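Local coordinates for hemerythrin HHE cation binding domain protein (Mycobacterium kansasii, PDB 6TYJ) that binds zinc and iron(III) ions in a hemerythrin-like bundle of helices, at residues 17-22 against 52-57; 59-64 against 144-149; 38-43 against 93-98. One frame throughout, in Å; residues are numbered along the deposited sequence.

Contact 1 (17-22 against 52-57); sequences KEHHVV and DIHFRI. With ZN (zinc ion), chain B.
H54 lies between H19 and H20 and meets each of them at a ring edge. Toward H19 it uses ND1. H54 ND1 donates a hydrogen bond of 2.8 Å to H19 ND1, with an N-H...N angle of 149°. Each nitrogen is somewhat tilted from the ring plane of the other. The two rings meet rim to rim, with planes 36° apart, and the side chains slide past each other in opposite directions. In both residues CG is anti to the backbone N, which sends each ring toward the facing helix.

Toward the metal H54 uses its other nitrogen. H54 NE2 and H20 NE2 each bind the zinc ion of chain B at 2.1 Å. The two nitrogens come within 3.1 Å of each other because they share the metal, and they are not hydrogen-bonded. Here the rings stand more steeply, at 52°, and the side chains cross at about a right angle.

This is the core of a hemerythrin-like helical bundle, in which nearly antiparallel helices supply metal ligands. The axes of 17-22 and 52-57 approach to 11.3 Å at their closest, and the imidazoles span the gap. E58, H114 and E118 complete the zinc site. The same protein has also been seen with iron(III) bound by H20 and H54.

A second shell fixes the rings. H20 ND1 is hydrogen-bonded to E119, and H19 NE2 to E50. With ND1 bonded to H19, the H54 ring is held at both nitrogens. I53 CG1 packs obliquely against H19 CE1 at 3.9 Å.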
# COMPACT_ATOMS: atom_id res chain seq x y z
N LYS A 17 9.21 5.31 1.16
CA LYS A 17 9.96 4.35 1.96
C LYS A 17 9.46 4.35 3.39
O LYS A 17 9.32 3.28 4.01
CB LYS A 17 11.47 4.66 1.88
CG LYS A 17 12.04 4.33 0.51
CD LYS A 17 13.48 4.81 0.33
CE LYS A 17 14.45 3.82 0.91
NZ LYS A 17 15.83 4.41 0.95
N GLU A 18 9.19 5.53 3.95
CA GLU A 18 8.68 5.55 5.32
C GLU A 18 7.32 4.88 5.40
O GLU A 18 7.01 4.21 6.40
CB GLU A 18 8.61 6.99 5.84
CG GLU A 18 9.97 7.59 6.11
CD GLU A 18 9.91 9.06 6.48
OE1 GLU A 18 8.88 9.49 7.04
OE2 GLU A 18 10.89 9.78 6.22
N HIS A 19 6.50 5.02 4.37
CA HIS A 19 5.19 4.38 4.43
C HIS A 19 5.29 2.87 4.23
O HIS A 19 4.50 2.11 4.83
CB HIS A 19 4.24 5.01 3.42
CG HIS A 19 2.80 4.80 3.79
ND1 HIS A 19 1.82 4.48 2.87
CD2 HIS A 19 2.18 4.85 5.00
CE1 HIS A 19 0.66 4.35 3.49
NE2 HIS A 19 0.85 4.57 4.78
N HIS A 20 6.26 2.40 3.43
CA HIS A 20 6.50 0.95 3.33
C HIS A 20 6.86 0.37 4.70
O HIS A 20 6.43 -0.74 5.03
CB HIS A 20 7.62 0.63 2.33
CG HIS A 20 7.23 0.79 0.88
ND1 HIS A 20 8.17 0.96 -0.11
CD2 HIS A 20 6.02 0.77 0.27
CE1 HIS A 20 7.56 1.09 -1.28
NE2 HIS A 20 6.26 0.94 -1.08
N VAL A 21 7.66 1.11 5.50
CA VAL A 21 8.01 0.67 6.85
C VAL A 21 6.77 0.53 7.71
O VAL A 21 6.63 -0.44 8.48
CB VAL A 21 9.03 1.63 7.48
CG1 VAL A 21 9.14 1.37 8.97
CG2 VAL A 21 10.37 1.53 6.79
N VAL A 22 5.87 1.51 7.62
CA VAL A 22 4.60 1.46 8.35
C VAL A 22 3.82 0.22 7.97
O VAL A 22 3.30 -0.50 8.84
CB VAL A 22 3.77 2.73 8.07
CG1 VAL A 22 2.30 2.50 8.45
CG2 VAL A 22 4.34 3.92 8.81
N ASP A 52 -4.91 1.17 1.13
CA ASP A 52 -5.75 2.02 0.27
C ASP A 52 -5.04 3.32 -0.08
O ASP A 52 -4.90 3.67 -1.26
CB ASP A 52 -7.06 2.31 1.00
CG ASP A 52 -8.01 3.19 0.22
OD1 ASP A 52 -7.93 3.23 -1.01
OD2 ASP A 52 -8.85 3.86 0.86
N ILE A 53 -4.55 4.03 0.93
CA ILE A 53 -4.00 5.35 0.62
C ILE A 53 -2.63 5.24 -0.04
O ILE A 53 -2.24 6.13 -0.83
CB ILE A 53 -3.97 6.24 1.87
CG1 ILE A 53 -2.92 5.79 2.86
CG2 ILE A 53 -5.33 6.24 2.56
CD1 ILE A 53 -3.13 6.52 4.23
N HIS A 54 -1.91 4.16 0.24
CA HIS A 54 -0.60 3.96 -0.36
C HIS A 54 -0.69 3.78 -1.86
O HIS A 54 0.03 4.45 -2.63
CB HIS A 54 0.06 2.74 0.27
CG HIS A 54 1.47 2.56 -0.16
ND1 HIS A 54 2.51 3.27 0.39
CD2 HIS A 54 2.02 1.73 -1.08
CE1 HIS A 54 3.65 2.89 -0.17
NE2 HIS A 54 3.37 1.96 -1.07
N PHE A 55 -1.56 2.87 -2.31
CA PHE A 55 -1.71 2.65 -3.74
C PHE A 55 -2.24 3.90 -4.43
O PHE A 55 -1.86 4.17 -5.57
CB PHE A 55 -2.61 1.45 -4.03
CG PHE A 55 -1.91 0.13 -3.86
CD1 PHE A 55 -0.63 0.07 -3.33
CD2 PHE A 55 -2.53 -1.05 -4.26
CE1 PHE A 55 0.03 -1.16 -3.17
CE2 PHE A 55 -1.89 -2.26 -4.10
CZ PHE A 55 -0.60 -2.31 -3.56
N ARG A 56 -3.10 4.67 -3.75
CA ARG A 56 -3.63 5.89 -4.37
C ARG A 56 -2.55 6.94 -4.54
O ARG A 56 -2.49 7.60 -5.60
CB ARG A 56 -4.78 6.44 -3.54
CG ARG A 56 -6.07 5.66 -3.68
CD ARG A 56 -7.21 6.38 -2.99
NE ARG A 56 -8.34 5.49 -2.83
CZ ARG A 56 -9.37 5.45 -3.67
NH1 ARG A 56 -9.41 6.26 -4.71
NH2 ARG A 56 -10.37 4.61 -3.44
N ILE A 57 -1.72 7.17 -3.51
CA ILE A 57 -0.69 8.18 -3.74
C ILE A 57 0.30 7.71 -4.79
O ILE A 57 0.79 8.55 -5.58
CB ILE A 57 0.03 8.64 -2.45
CG1 ILE A 57 0.91 7.56 -1.84
CG2 ILE A 57 -0.98 9.19 -1.43
CD1 ILE A 57 1.75 8.11 -0.70
ZN ZN B . 4.74 1.23 -2.50

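Contact 2 (59-64 against 144-149); sequences DDLYYP and AARMEQ. With ZN (zinc ion), chain D.
L61 and R146 make the nonpolar part of this contact. L61 CD1 lies 3.7 Å from R146 CB and also touches R146 CG. The same methyl sits over the centre of one face of the R146 guanidinium, 4.1 Å above its plane. L61 CD2 reaches R146 NH2 at a long 4.1 Å. The arginine chain bends twice, at chi2 (72°) and chi3 (68°), which lays its head over the leucine methyl.

The polar part passes through water. Water 2 donates to D60 O at 3.0 Å and accepts from R146 NH1 at 3.1 Å. A backbone carbonyl of one helix is thus tied to the guanidinium of the other. R146 NH1 also has a hydrogen bond to Y150 OH, one turn further along its own helix. That hydroxyl makes a weak hydrogen bond with D60 OD2.

The charges do not pair directly. D60 OD2 stays 4.7 Å from R146 NH1, so any attraction between them probably acts over a distance, with Y150 between.

Metal binding belongs to the 59-64 side alone. D59 OD2 binds the zinc ion of chain D at 2.0 Å. D59 OD1 is a longer 2.7 Å from the metal. H80 and waters 1 and 3 also bind it.

The helix at 59-62 makes a wider pi-type turn, and it is kinked at P64, whose N has no bond to the turn before. Helix 133-161 lies against this irregular end at the surface. The arrangement is a helix-helix contact on the outside of a hemerythrin-like bundle, beside a peripheral zinc site.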
# COMPACT_ATOMS: atom_id res chain seq x y z
N ASP A 59 -0.52 5.76 -7.46
CA ASP A 59 -1.17 5.85 -8.76
C ASP A 59 -1.47 7.30 -9.15
O ASP A 59 -1.47 7.62 -10.34
CB ASP A 59 -2.47 5.06 -8.76
CG ASP A 59 -2.26 3.56 -8.81
OD1 ASP A 59 -1.17 3.13 -9.27
OD2 ASP A 59 -3.19 2.84 -8.42
N ASP A 60 -1.74 8.16 -8.17
CA ASP A 60 -2.24 9.51 -8.47
C ASP A 60 -1.15 10.56 -8.54
O ASP A 60 -1.34 11.59 -9.22
CB ASP A 60 -3.25 9.94 -7.40
CG ASP A 60 -4.48 9.04 -7.34
OD1 ASP A 60 -4.69 8.20 -8.25
OD2 ASP A 60 -5.27 9.21 -6.39
N LEU A 61 -0.03 10.34 -7.86
CA LEU A 61 1.03 11.34 -7.79
C LEU A 61 2.39 10.78 -8.20
O LEU A 61 3.06 11.35 -9.07
CB LEU A 61 1.11 11.94 -6.39
CG LEU A 61 -0.05 12.88 -6.06
CD1 LEU A 61 -0.14 13.28 -4.61
CD2 LEU A 61 0.09 14.12 -6.92
N TYR A 62 2.82 9.67 -7.60
CA TYR A 62 4.21 9.27 -7.80
C TYR A 62 4.45 8.65 -9.17
O TYR A 62 5.36 9.05 -9.91
CB TYR A 62 4.62 8.29 -6.69
CG TYR A 62 6.10 7.93 -6.76
CD1 TYR A 62 7.07 8.89 -6.50
CD2 TYR A 62 6.52 6.64 -7.10
CE1 TYR A 62 8.42 8.56 -6.55
CE2 TYR A 62 7.88 6.31 -7.17
CZ TYR A 62 8.82 7.28 -6.89
OH TYR A 62 10.17 7.00 -6.94
N TYR A 63 3.67 7.62 -9.52
CA TYR A 63 3.89 6.98 -10.80
C TYR A 63 3.65 7.94 -11.98
O TYR A 63 4.40 7.83 -12.96
CB TYR A 63 3.01 5.72 -10.91
CG TYR A 63 3.44 4.57 -10.04
CD1 TYR A 63 4.74 4.49 -9.58
CD2 TYR A 63 2.54 3.56 -9.67
CE1 TYR A 63 5.16 3.42 -8.77
CE2 TYR A 63 2.96 2.50 -8.87
CZ TYR A 63 4.27 2.46 -8.42
OH TYR A 63 4.75 1.42 -7.62
N PRO A 64 2.70 8.91 -11.95
CA PRO A 64 2.61 9.84 -13.08
C PRO A 64 3.87 10.66 -13.28
O PRO A 64 4.25 10.94 -14.43
CB PRO A 64 1.38 10.69 -12.72
CG PRO A 64 0.50 9.70 -11.96
CD PRO A 64 1.49 8.93 -11.10
N ALA A 144 2.62 13.78 0.91
CA ALA A 144 2.33 13.75 2.33
C ALA A 144 0.97 14.36 2.64
O ALA A 144 0.20 13.81 3.43
CB ALA A 144 3.44 14.46 3.10
N ALA A 145 0.64 15.49 2.00
CA ALA A 145 -0.67 16.08 2.23
C ALA A 145 -1.78 15.20 1.67
O ALA A 145 -2.83 15.05 2.30
CB ALA A 145 -0.75 17.49 1.62
N ARG A 146 -1.60 14.66 0.47
CA ARG A 146 -2.63 13.83 -0.11
C ARG A 146 -2.84 12.57 0.74
O ARG A 146 -3.97 12.07 0.84
CB ARG A 146 -2.27 13.48 -1.55
CG ARG A 146 -3.43 12.94 -2.37
CD ARG A 146 -4.49 14.00 -2.75
NE ARG A 146 -3.98 15.01 -3.69
CZ ARG A 146 -3.94 14.86 -5.01
NH1 ARG A 146 -4.40 13.75 -5.59
NH2 ARG A 146 -3.44 15.83 -5.77
N MET A 147 -1.77 12.07 1.39
CA MET A 147 -1.94 10.90 2.26
C MET A 147 -2.90 11.20 3.41
O MET A 147 -3.76 10.38 3.74
CB MET A 147 -0.58 10.44 2.80
CG MET A 147 -0.57 9.00 3.29
SD MET A 147 1.02 8.53 4.01
CE MET A 147 2.16 9.17 2.80
N GLU A 148 -2.77 12.38 4.03
CA GLU A 148 -3.69 12.76 5.09
C GLU A 148 -5.12 12.87 4.56
O GLU A 148 -6.08 12.38 5.18
CB GLU A 148 -3.25 14.10 5.70
CG GLU A 148 -4.29 14.70 6.64
CD GLU A 148 -4.00 14.42 8.11
OE1 GLU A 148 -2.84 14.13 8.45
OE2 GLU A 148 -4.95 14.50 8.91
N GLN A 149 -5.30 13.53 3.41
CA GLN A 149 -6.63 13.62 2.82
C GLN A 149 -7.19 12.23 2.51
O GLN A 149 -8.36 11.94 2.81
CB GLN A 149 -6.55 14.47 1.56
CG GLN A 149 -7.82 14.47 0.74
CD GLN A 149 -7.52 14.92 -0.68
OE1 GLN A 149 -6.83 15.92 -0.89
NE2 GLN A 149 -7.99 14.16 -1.65
ZN ZN D . -2.68 0.96 -8.65
O HOH W 1 -2.73 0.38 -10.47
O HOH W 2 -3.29 13.67 -8.46
O HOH W 3 -4.21 0.08 -7.71

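Contact 3 (38-43 against 93-98); sequences EERHAL and TPQSEP
Q95 reaches across from the loop between helices 70-91 and 100-121 to lie between R40 and H41. Its CB is 4.1 Å from H41 CE1. CG comes a little nearer to the same carbon. CG stands anti to the carbonyl carbon (chi1 -62°) and the chain runs extended beyond it, which carries the amide to the helix.

Q95 CD lies over one face of the H41 ring, 3.6 Å above its plane and offset toward the rim. The amide and ring planes are 21° apart, so the two groups stack.

At the tip the two branches part. Q95 OE1 turns to R40 and packs on its aliphatic chain, 3.4 Å from R40 CD and close to CG. This is van der Waals contact, with the guanidinium and amide planes 71° apart. The polar partner of OE1 is N36 N, which donates a hydrogen bond to it. Q95 NE2 lies 3.5 Å from H41 ND1. Water 4 joins the same two atoms, 2.9 Å from H41 ND1 and accepting a weak bond from Q95 NE2 at 3.0 Å.

The R40 head goes to A33 O and Y100 OH, and makes a cation-pi contact with W104. H41 NE2 is hydrogen-bonded to N36 OD1. The start of helix 38-65 is thereby joined to the type I turn P94-E97. The chemistry implies a joint made by an amide-ring stack, packing of OE1 on the R40 chain and a weakly held water, with the strong polar bonds of all three side chains going to neighbouring residues.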
# COMPACT_ATOMS: atom_id res chain seq x y z
N GLU A 38 -9.47 -9.99 18.70
CA GLU A 38 -9.87 -8.59 18.54
C GLU A 38 -8.73 -7.72 18.02
O GLU A 38 -8.92 -6.86 17.15
CB GLU A 38 -10.35 -8.04 19.89
CG GLU A 38 -11.53 -8.76 20.49
CD GLU A 38 -11.70 -8.51 22.00
OE1 GLU A 38 -10.78 -7.98 22.67
OE2 GLU A 38 -12.77 -8.87 22.51
N GLU A 39 -7.54 -7.92 18.60
CA GLU A 39 -6.36 -7.16 18.22
C GLU A 39 -6.02 -7.38 16.76
O GLU A 39 -5.74 -6.42 16.03
CB GLU A 39 -5.19 -7.55 19.12
CG GLU A 39 -3.93 -6.80 18.79
CD GLU A 39 -2.68 -7.32 19.50
OE1 GLU A 39 -2.77 -8.28 20.30
OE2 GLU A 39 -1.58 -6.76 19.23
N ARG A 40 -6.05 -8.64 16.30
CA ARG A 40 -5.67 -8.91 14.92
C ARG A 40 -6.67 -8.31 13.95
O ARG A 40 -6.29 -7.82 12.88
CB ARG A 40 -5.53 -10.42 14.67
CG ARG A 40 -4.71 -10.72 13.41
CD ARG A 40 -4.37 -12.22 13.39
NE ARG A 40 -3.79 -12.62 12.12
CZ ARG A 40 -2.70 -13.36 11.98
NH1 ARG A 40 -2.05 -13.80 13.06
NH2 ARG A 40 -2.27 -13.66 10.77
N HIS A 41 -7.96 -8.37 14.28
CA HIS A 41 -8.97 -7.78 13.39
C HIS A 41 -8.80 -6.28 13.26
O HIS A 41 -8.92 -5.73 12.16
CB HIS A 41 -10.38 -8.10 13.89
CG HIS A 41 -10.81 -9.52 13.64
ND1 HIS A 41 -11.05 -10.02 12.37
CD2 HIS A 41 -11.05 -10.55 14.49
CE1 HIS A 41 -11.42 -11.28 12.45
NE2 HIS A 41 -11.44 -11.63 13.72
N ALA A 42 -8.56 -5.58 14.38
CA ALA A 42 -8.36 -4.13 14.30
C ALA A 42 -7.11 -3.80 13.51
O ALA A 42 -7.13 -2.91 12.65
CB ALA A 42 -8.27 -3.50 15.69
N LEU A 43 -6.03 -4.55 13.74
CA LEU A 43 -4.79 -4.29 13.01
C LEU A 43 -4.99 -4.51 11.52
O LEU A 43 -4.44 -3.77 10.69
CB LEU A 43 -3.69 -5.20 13.57
CG LEU A 43 -3.07 -4.78 14.91
CD1 LEU A 43 -2.25 -6.00 15.37
CD2 LEU A 43 -2.18 -3.52 14.80
N THR A 93 -11.31 -16.32 3.09
CA THR A 93 -11.07 -17.19 4.24
C THR A 93 -11.03 -16.34 5.52
O THR A 93 -9.99 -15.73 5.82
CB THR A 93 -9.78 -17.99 4.07
OG1 THR A 93 -9.84 -18.76 2.86
CG2 THR A 93 -9.58 -18.97 5.25
N PRO A 94 -12.11 -16.29 6.29
CA PRO A 94 -12.09 -15.56 7.57
C PRO A 94 -11.12 -16.20 8.56
O PRO A 94 -10.75 -17.37 8.43
CB PRO A 94 -13.53 -15.70 8.09
CG PRO A 94 -14.34 -16.16 6.92
CD PRO A 94 -13.41 -16.91 6.02
N GLN A 95 -10.76 -15.42 9.58
CA GLN A 95 -9.75 -15.84 10.54
C GLN A 95 -10.21 -17.03 11.37
O GLN A 95 -9.36 -17.74 11.92
CB GLN A 95 -9.37 -14.68 11.46
CG GLN A 95 -8.74 -13.49 10.68
CD GLN A 95 -8.07 -12.47 11.57
OE1 GLN A 95 -7.62 -12.77 12.66
NE2 GLN A 95 -8.01 -11.22 11.09
N SER A 96 -11.50 -17.28 11.45
CA SER A 96 -11.97 -18.46 12.18
C SER A 96 -11.74 -19.76 11.42
O SER A 96 -11.84 -20.84 12.02
CB SER A 96 -13.45 -18.31 12.49
OG SER A 96 -14.17 -18.14 11.28
N GLU A 97 -11.39 -19.68 10.09
CA GLU A 97 -11.32 -20.91 9.31
C GLU A 97 -9.92 -21.52 9.35
O GLU A 97 -8.93 -20.80 9.45
CB GLU A 97 -11.70 -20.63 7.86
CG GLU A 97 -13.16 -20.27 7.68
CD GLU A 97 -13.67 -20.50 6.27
OE1 GLU A 97 -12.86 -20.64 5.33
OE2 GLU A 97 -14.91 -20.55 6.10
N PRO A 98 -9.83 -22.85 9.24
CA PRO A 98 -8.51 -23.50 9.39
C PRO A 98 -7.43 -23.01 8.43
O PRO A 98 -6.30 -22.79 8.87
CB PRO A 98 -8.85 -24.99 9.17
CG PRO A 98 -10.26 -25.13 9.71
CD PRO A 98 -10.94 -23.82 9.25
O HOH W 4 -9.85 -9.14 9.88

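In the fold
All three contacts use helix 38-65, at different levels. Contact 3 takes its start, contact 1 its middle and contact 2 its far end. Centres of contacts 1 and 2 are about 9 Å apart, and the two touch through a probable hydrogen bond from Y62 N to I57 O. Contact 3 is more remote, with its centre about 23 Å from that of contact 1 and about 30 Å from that of contact 2, on the opposite side of the chain's centre from contact 2. Along the chain contact 1 closes before contact 2 opens, while contact 3 crosses both. One helix thus meets helix 12-32 at the buried metal site, helix 133-161 at the surface and the loop before helix 100-121.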